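Local structure of putative cell surface protein (Streptococcus pyogenes, 4OFQ) at residues E216-L221 / D311-V316; V240-H245 / T287-L292. The protein is a cell-surface adhesin of the antigen I/II family, whose C-terminal beta-sandwich region probably helps hold the adhesive part away from the bacterial surface. One frame throughout, in Å; residues are numbered along the deposited sequence.

Interaction 1. Residues E216-L221 / D311-V316; sequences EVTYRL and DAFVVV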
# COMPACT_ATOMS: atom_id res chain seq x y z
N GLU A 216 38.46 13.86 6.62
CA GLU A 216 37.17 13.70 5.97
C GLU A 216 36.57 12.34 6.25
O GLU A 216 37.30 11.36 6.40
CB GLU A 216 37.30 13.90 4.45
CG GLU A 216 37.60 15.33 4.04
CD GLU A 216 37.57 15.53 2.52
OE1 GLU A 216 37.44 14.53 1.78
OE2 GLU A 216 37.66 16.70 2.08
N VAL A 217 35.25 12.28 6.35
CA VAL A 217 34.58 11.00 6.34
C VAL A 217 33.42 11.04 5.36
O VAL A 217 32.93 12.11 4.99
CB VAL A 217 34.07 10.52 7.73
CG1 VAL A 217 35.18 10.61 8.79
CG2 VAL A 217 32.82 11.28 8.16
N THR A 218 33.00 9.87 4.94
CA THR A 218 31.93 9.78 3.97
C THR A 218 30.78 8.99 4.55
O THR A 218 30.96 7.87 5.02
CB THR A 218 32.42 9.05 2.71
OG1 THR A 218 33.46 9.82 2.10
CG2 THR A 218 31.28 8.87 1.74
N TYR A 219 29.58 9.56 4.49
CA TYR A 219 28.40 8.81 4.90
C TYR A 219 27.76 8.21 3.65
O TYR A 219 27.60 8.90 2.64
CB TYR A 219 27.38 9.70 5.62
CG TYR A 219 27.86 10.22 6.96
CD1 TYR A 219 28.12 9.35 8.01
CD2 TYR A 219 28.06 11.59 7.17
CE1 TYR A 219 28.56 9.83 9.24
CE2 TYR A 219 28.51 12.07 8.38
CZ TYR A 219 28.76 11.18 9.41
OH TYR A 219 29.22 11.66 10.62
N ARG A 220 27.40 6.94 3.73
CA ARG A 220 26.61 6.34 2.66
C ARG A 220 25.16 6.21 3.12
O ARG A 220 24.87 5.54 4.13
CB ARG A 220 27.13 4.96 2.28
CG ARG A 220 26.30 4.35 1.16
CD ARG A 220 26.87 3.04 0.69
NE ARG A 220 26.51 1.93 1.57
CZ ARG A 220 25.93 0.81 1.15
NH1 ARG A 220 25.62 0.65 -0.13
NH2 ARG A 220 25.64 -0.15 2.02
N LEU A 221 24.26 6.87 2.39
CA LEU A 221 22.84 6.73 2.66
C LEU A 221 22.28 5.75 1.64
O LEU A 221 22.11 6.10 0.48
CB LEU A 221 22.14 8.09 2.55
CG LEU A 221 22.85 9.28 3.20
CD1 LEU A 221 21.99 10.57 3.10
CD2 LEU A 221 23.19 8.97 4.67
N ASP A 311 21.93 5.24 -4.08
CA ASP A 311 22.65 5.55 -2.84
C ASP A 311 23.20 6.96 -2.93
O ASP A 311 23.66 7.39 -4.00
CB ASP A 311 23.84 4.61 -2.64
CG ASP A 311 23.43 3.21 -2.24
OD1 ASP A 311 22.22 2.98 -2.00
OD2 ASP A 311 24.32 2.34 -2.18
N ALA A 312 23.14 7.67 -1.81
CA ALA A 312 23.78 8.98 -1.72
C ALA A 312 25.05 8.87 -0.89
O ALA A 312 25.09 8.15 0.11
CB ALA A 312 22.82 9.99 -1.11
N PHE A 313 26.10 9.57 -1.32
CA PHE A 313 27.33 9.61 -0.54
C PHE A 313 27.59 11.05 -0.16
O PHE A 313 27.74 11.91 -1.03
CB PHE A 313 28.51 9.08 -1.35
CG PHE A 313 28.39 7.64 -1.70
CD1 PHE A 313 27.64 7.24 -2.78
CD2 PHE A 313 28.99 6.67 -0.90
CE1 PHE A 313 27.51 5.89 -3.10
CE2 PHE A 313 28.87 5.33 -1.22
CZ PHE A 313 28.13 4.94 -2.32
N VAL A 314 27.67 11.29 1.14
CA VAL A 314 27.81 12.64 1.66
C VAL A 314 29.17 12.78 2.34
O VAL A 314 29.47 12.05 3.29
CB VAL A 314 26.68 12.95 2.67
CG1 VAL A 314 26.88 14.31 3.30
CG2 VAL A 314 25.33 12.89 1.96
N VAL A 315 29.97 13.71 1.83
CA VAL A 315 31.34 13.90 2.30
C VAL A 315 31.38 15.08 3.26
O VAL A 315 30.90 16.16 2.93
CB VAL A 315 32.29 14.15 1.13
CG1 VAL A 315 33.68 14.44 1.63
CG2 VAL A 315 32.32 12.94 0.19
N VAL A 316 31.93 14.87 4.46
CA VAL A 316 32.04 15.92 5.47
C VAL A 316 33.47 16.01 6.00
O VAL A 316 34.25 15.06 5.88
CB VAL A 316 31.06 15.71 6.66
CG1 VAL A 316 29.63 15.50 6.16
CG2 VAL A 316 31.50 14.53 7.53
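V217 pairs with V316, Y219 with V314 and L221 with A312 as antiparallel hydrogen-bonded pairs, and the two short strand axes run at 159°. Six backbone bonds join them; the shortest is L221 N to A312 O at 2.7 Å. On the face carrying T218, R220, F313 and V315, the aliphatic part of R220 lies beside the F313 ring, pointing the same way. R220 CD is 3.6 Å from F313 CE2. The R220 chain leaves with CG anti to the backbone N, and chi3 (80°) bends it at NE. R220 NH1 meets D311 OD2 at 3.0 Å, a salt bridge whose hydrogen bond is weak, with the guanidinium and carboxylate planes 84° apart. E222 is a second acidic partner of NH1. These are the two middle strands of a four-stranded antiparallel sheet of the beta sandwich, flanked by strands 194-198 and 248-257. The face with V217, Y219, L221, A312, V314 and V316 is mostly apolar. V217 CG2 meets V316 CG2 at 3.6 Å and lies above one face of the Y219 ring, offset toward its rim. Y219 CE2 touches V316 CG2 at 4.0 Å, the side chains crossing at about a right angle, while Y219 OH bonds to D248.

Interaction 2. Residues V240-H245 / T287-L292; sequences VDQLQH and TGHYEL
H245 lays one face of its imidazole over the T287-G288 peptide. T287 C and G288 N both sit 3.4 Å above the ring plane, offset toward the rim. G288 CA lies over the same ring, 3.9 Å from the H245 centroid, in a CH-pi contact. The H245 chi1 of 68° sets CG between the backbone N and the carbonyl carbon, where CG lies 3.6 Å from G288 CA. H245 NE2 bonds to the backbone O of E286. G288 itself has a positive phi of 79°.

Q242 grips the same turn. Its chain bends at chi2 (59°), and NE2 gives a hydrogen bond to T287 O at 2.8 Å, close to both the amide plane and the carbonyl plane. NE2 also bonds to L243 O, so this one nitrogen bridges the carbonyl of the next residue in its own segment and T287 O across the contact. The Q242 and H289 side chains cross at about a right angle, with Q242 OE1 near the H289 ring edge. On that face V240 CG1 comes within 3.3 Å of H289 NE2.

The backbone pairs antiparallel here. D241 and Y290 form a hydrogen-bonded pair, with D241 N to Y290 O at 2.8 Å, and L243 N bonds to G288 O. On the other face D241 CB meets Y290 CD1 at 3.9 Å. From the loop beyond, L243 CD1 packs on Y290 CB. D241 OD2 is bonded to K195, and Y290 OH to D253.

G288 and H289 form a G1 beta bulge opposite N284, where strand 289-294 pairs with strand 279-284. Strand 237-242 is bordered by strand 289-294 and by strand 323-332, whose Y328 and Y331 touch D241 and V240.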
# COMPACT_ATOMS: atom_id res chain seq x y z
N VAL A 240 16.73 12.62 3.44
CA VAL A 240 16.81 13.73 4.39
C VAL A 240 17.80 13.39 5.52
O VAL A 240 17.71 12.32 6.14
CB VAL A 240 15.44 14.08 4.97
CG1 VAL A 240 15.56 15.25 5.92
CG2 VAL A 240 14.45 14.40 3.86
N ASP A 241 18.73 14.29 5.80
CA ASP A 241 19.77 13.98 6.79
C ASP A 241 20.08 15.23 7.60
O ASP A 241 20.54 16.23 7.06
CB ASP A 241 21.02 13.44 6.07
CG ASP A 241 22.01 12.82 7.02
OD1 ASP A 241 22.15 13.31 8.16
OD2 ASP A 241 22.65 11.82 6.64
N GLN A 242 19.80 15.18 8.91
CA GLN A 242 20.16 16.27 9.80
C GLN A 242 21.56 15.98 10.30
O GLN A 242 21.75 15.19 11.22
CB GLN A 242 19.20 16.36 10.99
CG GLN A 242 19.64 17.36 12.07
CD GLN A 242 19.80 18.79 11.55
OE1 GLN A 242 18.84 19.39 11.06
NE2 GLN A 242 21.01 19.35 11.69
N LEU A 243 22.55 16.61 9.68
CA LEU A 243 23.94 16.38 10.05
C LEU A 243 24.23 17.05 11.38
O LEU A 243 23.64 18.07 11.71
CB LEU A 243 24.87 16.92 8.97
CG LEU A 243 24.77 16.22 7.62
CD1 LEU A 243 25.44 17.06 6.53
CD2 LEU A 243 25.38 14.82 7.70
N GLN A 244 25.13 16.45 12.17
CA GLN A 244 25.58 17.09 13.40
C GLN A 244 26.58 18.16 13.00
O GLN A 244 27.78 17.96 13.12
CB GLN A 244 26.24 16.05 14.31
CG GLN A 244 26.44 16.52 15.72
CD GLN A 244 26.93 15.40 16.63
OE1 GLN A 244 26.36 14.31 16.66
NE2 GLN A 244 28.00 15.66 17.36
N HIS A 245 26.07 19.28 12.49
CA HIS A 245 26.94 20.30 11.90
C HIS A 245 27.84 21.06 12.88
O HIS A 245 28.70 21.84 12.46
CB HIS A 245 26.13 21.27 11.01
CG HIS A 245 25.18 22.14 11.77
ND1 HIS A 245 24.45 21.69 12.85
CD2 HIS A 245 24.84 23.44 11.60
CE1 HIS A 245 23.71 22.68 13.32
NE2 HIS A 245 23.91 23.75 12.57
N THR A 287 21.64 25.34 9.70
CA THR A 287 20.92 24.35 10.49
C THR A 287 21.47 22.93 10.37
O THR A 287 21.11 22.06 11.16
CB THR A 287 19.45 24.29 10.10
OG1 THR A 287 19.34 23.78 8.77
CG2 THR A 287 18.81 25.70 10.19
N GLY A 288 22.33 22.70 9.38
CA GLY A 288 22.90 21.38 9.14
C GLY A 288 21.97 20.43 8.41
O GLY A 288 22.26 19.24 8.27
N HIS A 289 20.85 20.95 7.92
CA HIS A 289 19.86 20.12 7.26
C HIS A 289 20.24 19.84 5.80
O HIS A 289 20.40 20.77 5.01
CB HIS A 289 18.49 20.79 7.33
CG HIS A 289 17.36 19.92 6.85
ND1 HIS A 289 16.90 19.95 5.55
CD2 HIS A 289 16.58 19.03 7.50
CE1 HIS A 289 15.89 19.10 5.42
NE2 HIS A 289 15.68 18.53 6.59
N TYR A 290 20.35 18.56 5.47
CA TYR A 290 20.70 18.11 4.12
C TYR A 290 19.53 17.37 3.49
O TYR A 290 18.92 16.50 4.11
CB TYR A 290 21.92 17.18 4.18
CG TYR A 290 22.19 16.44 2.89
CD1 TYR A 290 21.60 15.20 2.63
CD2 TYR A 290 23.04 16.97 1.93
CE1 TYR A 290 21.84 14.52 1.45
CE2 TYR A 290 23.28 16.31 0.74
CZ TYR A 290 22.68 15.08 0.51
OH TYR A 290 22.92 14.40 -0.66
N GLU A 291 19.26 17.66 2.23
CA GLU A 291 18.19 17.00 1.51
C GLU A 291 18.64 16.72 0.07
O GLU A 291 19.22 17.59 -0.57
CB GLU A 291 16.98 17.93 1.51
CG GLU A 291 15.72 17.36 0.95
CD GLU A 291 14.61 18.39 0.97
OE1 GLU A 291 14.19 18.77 2.08
OE2 GLU A 291 14.20 18.82 -0.13
N LEU A 292 18.38 15.52 -0.44
CA LEU A 292 18.53 15.27 -1.87
C LEU A 292 17.25 14.61 -2.37
O LEU A 292 16.87 13.54 -1.91
CB LEU A 292 19.75 14.39 -2.17
CG LEU A 292 20.05 14.10 -3.64
CD1 LEU A 292 21.55 13.96 -3.88
CD2 LEU A 292 19.34 12.83 -4.09

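Interactions 1 and 2 have centres 12 Å apart and belong to two different antiparallel sheets of one beta sandwich, in the C-terminal part of the chain. The order in sequence is 216-221, 240-245, 287-292, 311-316, so both segments of interaction 2 fall between those of interaction 1. Strands 216-222 and 237-242 are consecutive and pass from one sheet to the other. The sheets meet through side chains: V314 CG2 is 3.7 Å from Y290 CZ, L221 CD2 is 3.5 Å from D241 OD2, and Y219 CE2 is near L243 CD2. The inward faces of both contacts thus help build the shared interior of this region of the adhesin.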